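Local coordinates for protein aspartate-semialdehyde dehydrogenase (Thermus thermophilus, PDB 2YV3) that probably catalyses the NADPH-dependent reductive dephosphorylation of L-aspartyl-4-phosphate to L-aspartate-semialdehyde, a step on the way to lysine, threonine and methionine, at residues R236-A241 against G309-K314; T150-S155 against A227-V232; P106-E111 against H215-D220; N124-I129 against M208-E213. One frame throughout, in Å; residues are numbered along the deposited sequence.

Contact 1: R236-A241 against G309-K314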
loop_
_atom_site.group_PDB
_atom_site.type_symbol
_atom_site.label_atom_id
_atom_site.label_comp_id
_atom_site.label_asym_id
_atom_site.label_seq_id
_atom_site.Cartn_x
_atom_site.Cartn_y
_atom_site.Cartn_z
ATOM N N ARG A 236 11.101 -0.483 9.553
ATOM C CA ARG A 236 11.157 -1.943 9.618
ATOM C C ARG A 236 9.901 -2.818 9.590
ATOM O O ARG A 236 10.035 -4.031 9.741
ATOM C CB ARG A 236 12.001 -2.340 10.844
ATOM C CG ARG A 236 11.851 -1.404 12.058
ATOM C CD ARG A 236 12.811 -1.797 13.170
ATOM N NE ARG A 236 12.564 -3.156 13.647
ATOM C CZ ARG A 236 13.455 -3.905 14.287
ATOM N NH1 ARG A 236 14.678 -3.441 14.534
ATOM N NH2 ARG A 236 13.118 -5.118 14.689
ATOM N N ALA A 237 8.710 -2.255 9.365
ATOM C CA ALA A 237 7.483 -3.075 9.370
ATOM C C ALA A 237 6.752 -3.337 8.037
ATOM O O ALA A 237 6.412 -2.412 7.294
ATOM C CB ALA A 237 6.495 -2.489 10.377
ATOM N N HIS A 238 6.475 -4.599 7.743
ATOM C CA HIS A 238 5.770 -4.932 6.502
ATOM C C HIS A 238 4.247 -4.938 6.626
ATOM O O HIS A 238 3.703 -5.570 7.512
ATOM C CB HIS A 238 6.187 -6.309 5.985
ATOM C CG HIS A 238 7.465 -6.318 5.206
ATOM N ND1 HIS A 238 8.013 -7.478 4.698
ATOM C CD2 HIS A 238 8.308 -5.321 4.856
ATOM C CE1 HIS A 238 9.139 -7.195 4.073
ATOM N NE2 HIS A 238 9.343 -5.893 4.154
ATOM N N ALA A 239 3.563 -4.246 5.720
ATOM C CA ALA A 239 2.102 -4.227 5.719
ATOM C C ALA A 239 1.568 -4.962 4.484
ATOM O O ALA A 239 2.189 -4.949 3.426
ATOM C CB ALA A 239 1.604 -2.805 5.720
ATOM N N GLU A 240 0.429 -5.625 4.612
ATOM C CA GLU A 240 -0.128 -6.310 3.451
ATOM C C GLU A 240 -1.639 -6.533 3.495
ATOM O O GLU A 240 -2.126 -7.392 4.223
ATOM C CB GLU A 240 0.608 -7.644 3.203
ATOM C CG GLU A 240 1.125 -8.346 4.457
ATOM C CD GLU A 240 1.672 -9.745 4.174
ATOM O OE1 GLU A 240 0.891 -10.625 3.736
ATOM O OE2 GLU A 240 2.881 -9.959 4.396
ATOM N N ALA A 241 -2.374 -5.744 2.717
ATOM C CA ALA A 241 -3.821 -5.879 2.663
ATOM C C ALA A 241 -4.114 -7.212 2.002
ATOM O O ALA A 241 -3.807 -7.414 0.827
ATOM C CB ALA A 241 -4.432 -4.739 1.851
ATOM N N GLY A 309 3.667 -7.184 10.541
ATOM C CA GLY A 309 4.606 -7.981 11.306
ATOM C C GLY A 309 5.948 -7.322 11.158
ATOM O O GLY A 309 6.216 -6.739 10.118
ATOM N N ASP A 310 6.781 -7.394 12.188
ATOM C CA ASP A 310 8.094 -6.772 12.105
ATOM C C ASP A 310 8.883 -7.555 11.078
ATOM O O ASP A 310 8.966 -8.779 11.152
ATOM C CB ASP A 310 8.816 -6.804 13.451
ATOM C CG ASP A 310 10.175 -6.130 13.390
ATOM O OD1 ASP A 310 10.286 -4.925 13.724
ATOM O OD2 ASP A 310 11.139 -6.805 12.981
ATOM N N GLN A 311 9.463 -6.836 10.123
ATOM C CA GLN A 311 10.223 -7.445 9.035
ATOM C C GLN A 311 11.589 -8.039 9.424
ATOM O O GLN A 311 12.022 -9.024 8.837
ATOM C CB GLN A 311 10.370 -6.415 7.917
ATOM C CG GLN A 311 10.944 -6.942 6.626
ATOM C CD GLN A 311 12.451 -6.997 6.635
ATOM O OE1 GLN A 311 13.113 -6.171 7.280
ATOM N NE2 GLN A 311 13.016 -7.961 5.903
ATOM N N LEU A 312 12.271 -7.463 10.408
ATOM C CA LEU A 312 13.550 -8.021 10.824
ATOM C C LEU A 312 13.363 -9.142 11.824
ATOM O O LEU A 312 14.296 -9.869 12.136
ATOM C CB LEU A 312 14.448 -6.949 11.434
ATOM C CG LEU A 312 15.598 -6.581 10.496
ATOM C CD1 LEU A 312 16.500 -5.576 11.159
ATOM C CD2 LEU A 312 16.387 -7.835 10.138
ATOM N N LEU A 313 12.149 -9.278 12.335
ATOM C CA LEU A 313 11.869 -10.320 13.303
ATOM C C LEU A 313 11.313 -11.552 12.609
ATOM O O LEU A 313 11.397 -12.657 13.130
ATOM C CB LEU A 313 10.909 -9.802 14.385
ATOM C CG LEU A 313 11.549 -8.902 15.454
ATOM C CD1 LEU A 313 10.569 -8.666 16.571
ATOM C CD2 LEU A 313 12.768 -9.563 16.023
ATOM N N LYS A 314 10.742 -11.361 11.424
ATOM C CA LYS A 314 10.229 -12.489 10.653
ATOM C C LYS A 314 11.338 -12.788 9.640
ATOM O O LYS A 314 11.169 -12.877 8.420
ATOM C CB LYS A 314 8.879 -12.149 10.022
ATOM C CG LYS A 314 7.790 -11.915 11.102
ATOM C CD LYS A 314 7.854 -12.948 12.253
ATOM C CE LYS A 314 7.179 -14.259 11.853
ATOM N NZ LYS A 314 7.443 -15.431 12.754
#

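Contact 2: T150-S155 against A227-V232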
loop_
_atom_site.group_PDB
_atom_site.type_symbol
_atom_site.label_atom_id
_atom_site.label_comp_id
_atom_site.label_asym_id
_atom_site.label_seq_id
_atom_site.Cartn_x
_atom_site.Cartn_y
_atom_site.Cartn_z
ATOM N N THR A 150 1.099 -5.575 -0.943
ATOM C CA THR A 150 2.157 -5.362 0.021
ATOM C C THR A 150 2.522 -3.901 0.182
ATOM O O THR A 150 2.506 -3.140 -0.774
ATOM C CB THR A 150 3.393 -6.190 -0.434
ATOM O OG1 THR A 150 3.492 -7.385 0.347
ATOM C CG2 THR A 150 4.652 -5.387 -0.350
ATOM N N TYR A 151 2.826 -3.533 1.417
ATOM C CA TYR A 151 3.244 -2.189 1.815
ATOM C C TYR A 151 4.586 -2.484 2.507
ATOM O O TYR A 151 4.706 -2.377 3.722
ATOM C CB TYR A 151 2.249 -1.588 2.834
ATOM C CG TYR A 151 0.836 -1.342 2.306
ATOM C CD1 TYR A 151 0.399 -0.057 1.995
ATOM C CD2 TYR A 151 -0.026 -2.396 2.062
ATOM C CE1 TYR A 151 -0.856 0.159 1.446
ATOM C CE2 TYR A 151 -1.278 -2.192 1.517
ATOM C CZ TYR A 151 -1.693 -0.926 1.205
ATOM O OH TYR A 151 -2.925 -0.724 0.632
ATOM N N GLN A 152 5.580 -2.885 1.726
ATOM C CA GLN A 152 6.879 -3.248 2.279
ATOM C C GLN A 152 7.825 -2.144 2.753
ATOM O O GLN A 152 7.767 -1.012 2.284
ATOM C CB GLN A 152 7.585 -4.198 1.303
ATOM C CG GLN A 152 7.109 -5.637 1.478
ATOM C CD GLN A 152 7.619 -6.557 0.403
ATOM O OE1 GLN A 152 8.811 -6.562 0.102
ATOM N NE2 GLN A 152 6.717 -7.351 -0.187
ATOM N N ALA A 153 8.707 -2.505 3.681
ATOM C CA ALA A 153 9.633 -1.560 4.292
ATOM C C ALA A 153 11.079 -1.507 3.791
ATOM O O ALA A 153 11.532 -2.353 3.030
ATOM C CB ALA A 153 9.628 -1.779 5.801
ATOM N N ALA A 154 11.796 -0.490 4.258
ATOM C CA ALA A 154 13.184 -0.269 3.887
ATOM C C ALA A 154 14.113 -1.358 4.422
ATOM O O ALA A 154 15.038 -1.775 3.725
ATOM C CB ALA A 154 13.635 1.086 4.380
ATOM N N SER A 155 13.879 -1.835 5.642
ATOM C CA SER A 155 14.754 -2.875 6.189
ATOM C C SER A 155 14.853 -4.112 5.290
ATOM O O SER A 155 15.856 -4.825 5.313
ATOM C CB SER A 155 14.310 -3.282 7.605
ATOM O OG SER A 155 12.937 -3.606 7.652
ATOM N N ALA A 227 -0.236 -11.329 -6.002
ATOM C CA ALA A 227 0.329 -10.370 -5.046
ATOM C C ALA A 227 1.112 -9.257 -5.729
ATOM O O ALA A 227 1.804 -9.500 -6.719
ATOM C CB ALA A 227 1.234 -11.096 -4.056
ATOM N N THR A 228 0.992 -8.040 -5.201
ATOM C CA THR A 228 1.710 -6.885 -5.736
ATOM C C THR A 228 2.620 -6.373 -4.639
ATOM O O THR A 228 2.140 -5.778 -3.683
ATOM C CB THR A 228 0.779 -5.700 -6.112
ATOM O OG1 THR A 228 -0.198 -6.123 -7.063
ATOM C CG2 THR A 228 1.615 -4.535 -6.719
ATOM N N ALA A 229 3.921 -6.587 -4.777
ATOM C CA ALA A 229 4.862 -6.128 -3.774
ATOM C C ALA A 229 5.163 -4.651 -3.968
ATOM O O ALA A 229 5.650 -4.246 -5.023
ATOM C CB ALA A 229 6.166 -6.949 -3.850
ATOM N N VAL A 230 4.864 -3.832 -2.966
ATOM C CA VAL A 230 5.163 -2.415 -3.100
ATOM C C VAL A 230 6.005 -1.929 -1.938
ATOM O O VAL A 230 5.743 -2.270 -0.788
ATOM C CB VAL A 230 3.900 -1.574 -3.229
ATOM C CG1 VAL A 230 4.285 -0.110 -3.525
ATOM C CG2 VAL A 230 3.022 -2.146 -4.341
ATOM N N ARG A 231 7.041 -1.165 -2.270
ATOM C CA ARG A 231 7.993 -0.619 -1.311
ATOM C C ARG A 231 7.411 0.713 -0.838
ATOM O O ARG A 231 6.825 1.426 -1.642
ATOM C CB ARG A 231 9.344 -0.407 -2.027
ATOM C CG ARG A 231 10.495 0.160 -1.192
ATOM C CD ARG A 231 11.057 -0.842 -0.177
ATOM N NE ARG A 231 12.032 -1.789 -0.711
ATOM C CZ ARG A 231 12.130 -3.049 -0.282
ATOM N NH1 ARG A 231 11.304 -3.484 0.661
ATOM N NH2 ARG A 231 13.053 -3.878 -0.764
ATOM N N VAL A 232 7.549 1.054 0.441
ATOM C CA VAL A 232 7.009 2.326 0.931
ATOM C C VAL A 232 7.891 2.938 2.003
ATOM O O VAL A 232 8.742 2.270 2.575
ATOM C CB VAL A 232 5.591 2.175 1.508
ATOM C CG1 VAL A 232 4.688 1.484 0.488
ATOM C CG2 VAL A 232 5.640 1.403 2.837
#

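Contact 3: P106-E111 against H215-D220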
loop_
_atom_site.group_PDB
_atom_site.type_symbol
_atom_site.label_atom_id
_atom_site.label_comp_id
_atom_site.label_asym_id
_atom_site.label_seq_id
_atom_site.Cartn_x
_atom_site.Cartn_y
_atom_site.Cartn_z
ATOM N N PRO A 106 7.365 -22.340 12.336
ATOM C CA PRO A 106 6.923 -23.075 13.529
ATOM C C PRO A 106 5.421 -23.076 13.854
ATOM O O PRO A 106 4.932 -23.970 14.551
ATOM C CB PRO A 106 7.779 -22.460 14.632
ATOM C CG PRO A 106 9.070 -22.219 13.924
ATOM C CD PRO A 106 8.608 -21.596 12.619
ATOM N N GLU A 107 4.692 -22.082 13.362
ATOM C CA GLU A 107 3.260 -22.047 13.613
ATOM C C GLU A 107 2.548 -23.028 12.704
ATOM O O GLU A 107 1.444 -23.474 13.000
ATOM C CB GLU A 107 2.700 -20.650 13.379
ATOM C CG GLU A 107 3.136 -19.656 14.418
ATOM C CD GLU A 107 4.638 -19.576 14.527
ATOM O OE1 GLU A 107 5.309 -19.550 13.465
ATOM O OE2 GLU A 107 5.149 -19.536 15.668
ATOM N N VAL A 108 3.207 -23.373 11.602
ATOM C CA VAL A 108 2.648 -24.286 10.618
ATOM C C VAL A 108 3.248 -25.685 10.641
ATOM O O VAL A 108 2.826 -26.542 11.420
ATOM C CB VAL A 108 2.810 -23.729 9.186
ATOM C CG1 VAL A 108 2.166 -24.681 8.186
ATOM C CG2 VAL A 108 2.198 -22.330 9.088
ATOM N N ASN A 109 4.250 -25.904 9.798
ATOM C CA ASN A 109 4.869 -27.214 9.662
ATOM C C ASN A 109 6.092 -27.591 10.505
ATOM O O ASN A 109 7.016 -28.203 9.976
ATOM C CB ASN A 109 5.186 -27.459 8.175
ATOM C CG ASN A 109 5.934 -26.294 7.525
ATOM O OD1 ASN A 109 6.937 -25.808 8.050
ATOM N ND2 ASN A 109 5.449 -25.851 6.372
ATOM N N ARG A 110 6.103 -27.256 11.798
ATOM C CA ARG A 110 7.225 -27.603 12.692
ATOM C C ARG A 110 7.631 -29.043 12.437
ATOM O O ARG A 110 8.803 -29.414 12.568
ATOM C CB ARG A 110 6.796 -27.462 14.147
ATOM C CG ARG A 110 7.635 -28.208 15.181
ATOM C CD ARG A 110 6.880 -28.209 16.522
ATOM N NE ARG A 110 7.623 -28.815 17.624
ATOM C CZ ARG A 110 8.185 -30.019 17.579
ATOM N NH1 ARG A 110 8.091 -30.753 16.473
ATOM N NH2 ARG A 110 8.838 -30.494 18.636
ATOM N N GLU A 111 6.634 -29.845 12.084
ATOM C CA GLU A 111 6.813 -31.251 11.767
ATOM C C GLU A 111 7.963 -31.453 10.777
ATOM O O GLU A 111 8.692 -32.438 10.848
ATOM C CB GLU A 111 5.511 -31.799 11.167
ATOM C CG GLU A 111 4.573 -30.705 10.593
ATOM C CD GLU A 111 3.628 -30.128 11.640
ATOM O OE1 GLU A 111 2.695 -30.854 12.049
ATOM O OE2 GLU A 111 3.821 -28.962 12.061
ATOM N N HIS A 215 2.684 -22.384 -1.431
ATOM C CA HIS A 215 2.384 -23.669 -2.032
ATOM C C HIS A 215 3.184 -24.817 -1.412
ATOM O O HIS A 215 2.765 -25.976 -1.472
ATOM C CB HIS A 215 2.637 -23.590 -3.531
ATOM C CG HIS A 215 1.550 -22.895 -4.294
ATOM N ND1 HIS A 215 1.574 -22.761 -5.667
ATOM C CD2 HIS A 215 0.375 -22.361 -3.884
ATOM C CE1 HIS A 215 0.457 -22.182 -6.070
ATOM N NE2 HIS A 215 -0.289 -21.929 -5.007
ATOM N N LYS A 216 4.324 -24.495 -0.809
ATOM C CA LYS A 216 5.161 -25.508 -0.171
ATOM C C LYS A 216 5.019 -25.495 1.354
ATOM O O LYS A 216 4.893 -26.551 1.983
ATOM C CB LYS A 216 6.633 -25.302 -0.545
ATOM C CG LYS A 216 7.576 -26.304 0.106
ATOM C CD LYS A 216 9.024 -25.935 -0.132
ATOM C CE LYS A 216 9.956 -26.994 0.410
ATOM N NZ LYS A 216 11.339 -26.797 -0.117
ATOM N N ILE A 217 5.053 -24.299 1.939
ATOM C CA ILE A 217 4.920 -24.137 3.384
ATOM C C ILE A 217 3.587 -24.718 3.858
ATOM O O ILE A 217 3.449 -25.145 4.999
ATOM C CB ILE A 217 5.019 -22.641 3.778
ATOM C CG1 ILE A 217 6.422 -22.122 3.458
ATOM C CG2 ILE A 217 4.702 -22.453 5.266
ATOM C CD1 ILE A 217 6.525 -20.632 3.455
ATOM N N PHE A 218 2.608 -24.742 2.965
ATOM C CA PHE A 218 1.295 -25.285 3.272
ATOM C C PHE A 218 1.145 -26.657 2.588
ATOM O O PHE A 218 0.278 -27.472 2.940
ATOM C CB PHE A 218 0.218 -24.317 2.776
ATOM C CG PHE A 218 0.144 -23.039 3.561
ATOM C CD1 PHE A 218 1.202 -22.638 4.378
ATOM C CD2 PHE A 218 -0.965 -22.205 3.450
ATOM C CE1 PHE A 218 1.160 -21.431 5.065
ATOM C CE2 PHE A 218 -1.013 -20.994 4.135
ATOM C CZ PHE A 218 0.054 -20.606 4.945
ATOM N N GLY A 219 2.014 -26.916 1.621
ATOM C CA GLY A 219 1.928 -28.173 0.916
ATOM C C GLY A 219 0.575 -28.283 0.231
ATOM O O GLY A 219 -0.177 -29.242 0.465
ATOM N N ASP A 220 0.259 -27.275 -0.589
ATOM C CA ASP A 220 -0.986 -27.223 -1.362
ATOM C C ASP A 220 -0.729 -26.343 -2.585
ATOM O O ASP A 220 -0.829 -25.121 -2.517
ATOM C CB ASP A 220 -2.146 -26.638 -0.537
ATOM C CG ASP A 220 -3.488 -26.668 -1.293
ATOM O OD1 ASP A 220 -3.504 -26.302 -2.486
ATOM O OD2 ASP A 220 -4.525 -27.047 -0.700
#

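Contact 4: N124-I129 against M208-E213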
loop_
_atom_site.group_PDB
_atom_site.type_symbol
_atom_site.label_atom_id
_atom_site.label_comp_id
_atom_site.label_asym_id
_atom_site.label_seq_id
_atom_site.Cartn_x
_atom_site.Cartn_y
_atom_site.Cartn_z
ATOM N N ASN A 124 10.518 -16.400 3.325
ATOM C CA ASN A 124 10.690 -14.993 2.993
ATOM C C ASN A 124 10.062 -14.151 4.070
ATOM O O ASN A 124 9.377 -14.669 4.932
ATOM C CB ASN A 124 10.037 -14.641 1.665
ATOM C CG ASN A 124 10.371 -13.223 1.221
ATOM O OD1 ASN A 124 9.484 -12.429 0.891
ATOM N ND2 ASN A 124 11.666 -12.903 1.205
ATOM N N CYS A 125 10.291 -12.849 4.023
ATOM C CA CYS A 125 9.718 -11.957 5.014
ATOM C C CYS A 125 8.206 -11.920 4.819
ATOM O O CYS A 125 7.429 -12.423 5.639
ATOM C CB CYS A 125 10.295 -10.554 4.833
ATOM S SG CYS A 125 10.190 -9.974 3.097
ATOM N N THR A 126 7.817 -11.317 3.703
ATOM C CA THR A 126 6.431 -11.143 3.326
ATOM C C THR A 126 5.578 -12.397 3.510
ATOM O O THR A 126 4.382 -12.282 3.788
ATOM C CB THR A 126 6.333 -10.685 1.857
ATOM O OG1 THR A 126 7.104 -9.497 1.672
ATOM C CG2 THR A 126 4.907 -10.376 1.488
ATOM N N THR A 127 6.194 -13.576 3.354
ATOM C CA THR A 127 5.495 -14.859 3.479
ATOM C C THR A 127 5.286 -15.311 4.919
ATOM O O THR A 127 4.214 -15.791 5.278
ATOM C CB THR A 127 6.241 -15.997 2.733
ATOM O OG1 THR A 127 6.115 -15.826 1.315
ATOM C CG2 THR A 127 5.663 -17.337 3.109
ATOM N N ALA A 128 6.327 -15.163 5.732
ATOM C CA ALA A 128 6.269 -15.552 7.130
ATOM C C ALA A 128 5.048 -14.929 7.802
ATOM O O ALA A 128 4.092 -15.644 8.158
ATOM C CB ALA A 128 7.529 -15.126 7.842
ATOM N N ILE A 129 5.055 -13.605 7.963
ATOM C CA ILE A 129 3.926 -12.957 8.620
ATOM C C ILE A 129 2.589 -13.304 7.974
ATOM O O ILE A 129 1.670 -13.711 8.672
ATOM C CB ILE A 129 4.090 -11.404 8.716
ATOM C CG1 ILE A 129 3.131 -10.700 7.751
ATOM C CG2 ILE A 129 5.551 -11.009 8.488
ATOM C CD1 ILE A 129 2.458 -9.491 8.359
ATOM N N MET A 208 6.345 -13.363 -6.625
ATOM C CA MET A 208 6.329 -14.798 -6.904
ATOM C C MET A 208 6.583 -15.730 -5.729
ATOM O O MET A 208 6.163 -16.893 -5.737
ATOM C CB MET A 208 7.300 -15.112 -8.036
ATOM C CG MET A 208 6.689 -14.831 -9.393
ATOM S SD MET A 208 4.940 -15.303 -9.334
ATOM C CE MET A 208 5.034 -17.080 -9.324
ATOM N N LYS A 209 7.252 -15.200 -4.712
ATOM C CA LYS A 209 7.568 -15.946 -3.510
ATOM C C LYS A 209 6.312 -16.138 -2.673
ATOM O O LYS A 209 6.096 -17.222 -2.126
ATOM C CB LYS A 209 8.650 -15.198 -2.733
ATOM C CG LYS A 209 9.958 -15.176 -3.503
ATOM C CD LYS A 209 10.874 -14.016 -3.125
ATOM C CE LYS A 209 11.499 -14.177 -1.744
ATOM N NZ LYS A 209 12.502 -13.105 -1.469
ATOM N N VAL A 210 5.471 -15.102 -2.591
ATOM C CA VAL A 210 4.235 -15.193 -1.817
ATOM C C VAL A 210 3.498 -16.453 -2.227
ATOM O O VAL A 210 2.708 -16.984 -1.460
ATOM C CB VAL A 210 3.297 -13.963 -2.052
ATOM C CG1 VAL A 210 1.984 -14.131 -1.277
ATOM C CG2 VAL A 210 4.004 -12.672 -1.634
ATOM N N VAL A 211 3.776 -16.934 -3.437
ATOM C CA VAL A 211 3.147 -18.142 -3.976
ATOM C C VAL A 211 3.962 -19.430 -3.783
ATOM O O VAL A 211 3.529 -20.333 -3.069
ATOM C CB VAL A 211 2.868 -17.994 -5.478
ATOM C CG1 VAL A 211 1.860 -19.048 -5.918
ATOM C CG2 VAL A 211 2.377 -16.590 -5.783
ATOM N N TRP A 212 5.127 -19.526 -4.424
ATOM C CA TRP A 212 5.964 -20.728 -4.308
ATOM C C TRP A 212 6.251 -21.123 -2.850
ATOM O O TRP A 212 6.346 -22.308 -2.517
ATOM C CB TRP A 212 7.303 -20.533 -5.025
ATOM C CG TRP A 212 7.187 -20.086 -6.451
ATOM C CD1 TRP A 212 6.159 -20.338 -7.316
ATOM C CD2 TRP A 212 8.160 -19.341 -7.192
ATOM N NE1 TRP A 212 6.434 -19.790 -8.547
ATOM C CE2 TRP A 212 7.656 -19.172 -8.498
ATOM C CE3 TRP A 212 9.416 -18.797 -6.877
ATOM C CZ2 TRP A 212 8.357 -18.490 -9.486
ATOM C CZ3 TRP A 212 10.113 -18.123 -7.858
ATOM C CH2 TRP A 212 9.584 -17.972 -9.148
ATOM N N GLU A 213 6.406 -20.133 -1.982
ATOM C CA GLU A 213 6.670 -20.437 -0.592
ATOM C C GLU A 213 5.414 -20.952 0.091
ATOM O O GLU A 213 5.489 -21.887 0.891
ATOM C CB GLU A 213 7.211 -19.207 0.133
ATOM C CG GLU A 213 8.666 -18.920 -0.186
ATOM C CD GLU A 213 9.143 -17.651 0.463
ATOM O OE1 GLU A 213 10.375 -17.471 0.570
ATOM O OE2 GLU A 213 8.279 -16.827 0.854
#

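Contact 1: R236-A241 against G309-K314
Arg-236 and Asp-310 form a salt bridge where the start of strand 237-246 pairs, antiparallel, with the end of strand 302-310 in the mixed sheet of the dimerisation domain. From CB onward, Arg-236 CG and CD pass Asp-310 OD1 at 4.2 and 4.1 Å. A bend at chi3 (-61°) then turns the guanidinium inward. Arg-236 NE reaches Asp-310 OD1 at 2.9 Å, on the syn side of that oxygen. Arg-236 NH2 meets the same Asp-310 OD1 at 3.0 Å and adds a weak bond to OD2, so the grip is side-on and centred on one atom. Leu-312 CB covers one guanidinium face, Leu-313 CG lies at its edge, and NH1 is paired with Glu-15 of helix 11-22. Asp-310 OD2 also caps the following turn through weak bonds from Leu-312 N and Leu-313 N. The backbones are joined by Gln-311 N to Arg-236 O at 2.9 Å and His-238 N to Gly-309 O at 3.2 Å. His-238, the predicted proton acceptor, lies next to Gln-311, a predicted NADP(+) ligand whose OE1 is bonded to Ser-155. In a CH-pi contact, Gln-311 CG sits over one face of His-238, 3.2 Å from the ring centroid and 20° off its normal.

Contact 2: T150-S155 against A227-V232
Gln-152 and Arg-231 are bridged through their backbones, where the parallel strands 143-151 and 224-228 run on into loops. Gln-152 N donates to Val-230 O at 2.6 Å and Gln-152 O accepts from Val-232 N at 2.8 Å, so one residue binds the chain before and after Arg-231. Thr-150 adds backbone bonds nearer the strands: its N-H gives a nearly straight bond (170°) to Thr-228 O at 2.9 Å, while Val-230 N returns only a weak one to Thr-150 O. Thr-150 CB packs against Ala-229 CA at 3.6 Å. Arg-231 starts with CG anti to its backbone N, then folds at chi2 (72°) and chi3 (83°), which carries NH1 back beside Gln-152 CB at 3.8 Å. Arg-231 NH1 also lies next to Ala-153 O, though without hydrogen-bonding geometry. Both Gln-152 and Arg-231 are predicted substrate ligands. An alanine at Arg-231 would probably spare the backbone bridge but leave the Ala-153 carbonyl without its positively charged neighbour and open a gap beside Gln-152 CB. Tyr-151 stacks on Tyr-151 of the second subunit, while within the chain strand 237-246 flanks Thr-150 and Tyr-151 and helix 205-219 covers Ala-227 and Ala-229.

Contact 3: P106-E111 against H215-D220
Asn-109 and Val-108, in a loop between strands 87-90 and 119-121, meet the last turn of helix 205-219 at Ile-217 and Phe-218. The polar part of the contact is one weak hydrogen bond, Asn-109 ND2 to Ile-217 O, modelled at 2.5 Å with a strongly bent N-H...O angle of 117°. Asn-109 holds CG between its backbone N and carbonyl carbon (chi1 50°), which directs the amide at the helix. ND2 has a second weak bond to Leu-103 O, and OD1 accepts weakly from Val-105 N, so the amide is tied to its own loop as well. Beside the same carbonyl stands a methyl, Val-108 CG1, 3.5 Å from Ile-217 O. The apolar pairs are Val-108 CG1 with Ile-217 CG2 at 4.5 Å and Val-108 CG2 with Phe-218 CE1, approached obliquely at 4.3 Å. The Phe-218 ring also packs edge-to-face with Trp-135 of helix 125-141, and Val-108 touches that tryptophan too. A Schellman motif closes the helix, with Gly-219 as its C-prime residue: Asp-220 N bonds to His-215 O, and Gly-219 N weakly to Lys-216 O. The contact thus combines one weak amide-carbonyl bond near the helix end, given by a loop of the NAD binding region, with a small apolar patch.

Contact 4: N124-I129 against M208-E213
Glu-213 OE1 is held by two groups: Asn-124 N donates to it at 3.0 Å, a weak bond with an angle of 124°, and Arg-96, the predicted phosphate ligand, forms a salt bridge with it. The position of the other oxygen, OE2, is less certain; it is modelled next to Thr-127 OG1, and a bond there is doubtful. The Glu-213 chain is extended beyond CG, which takes its carboxylate to the start of helix 125-141, where Asn-124 occupies the N-cap position. Glu-213 CB packs 3.8 Å from Thr-127 CG2. The Asn-124 side chain, with CG anti to its backbone N (chi1 -172°), crosses the end of Lys-209 at about a right angle, and Asn-124 CG lies 3.3 Å from Lys-209 CE. Lys-209 NZ has its salt bridge with Glu-206. An alanine at Asn-124 would probably open a gap beside Lys-209 CE, leaving the lysine tip held mainly by Glu-206. Farther along, Thr-126 CG2 meets Val-210 CG2 at 4.0 Å. The axes of the short segments 125-129 and 208-213 pass 8.9 Å apart at a crossing angle of -53°. Around this pair, Val-210 packs on Ile-225 and Ala-227 of strand 224-228, whereas Cys-125, the predicted acyl-thioester residue, and Thr-126 face His-238 on strand 237-246.

In the fold
Contacts 1 and 2, with centres about 9 Å apart, lie at neighbouring strand ends of one mixed five-stranded sheet. Contacts 3 and 4, about 12 Å apart between centres, both use helix 205-219, and Val-108, Ile-217 and Phe-218 of contact 3 pack on helix 125-141, which carries contact 4. Centre to centre, contact 4 lies about 12 Å from contacts 1 and 2 alike, while contact 3 is about 23 Å from contact 2. Along the chain contact 4 is nested within contact 3, contact 2 crosses both, and contact 1 opens after all have closed. The predicted catalytic residues come together where contacts 1 and 4 touch, with His-238 CE1 3.1 Å from Cys-125 SG, and Gln-152 of contact 2 borders them.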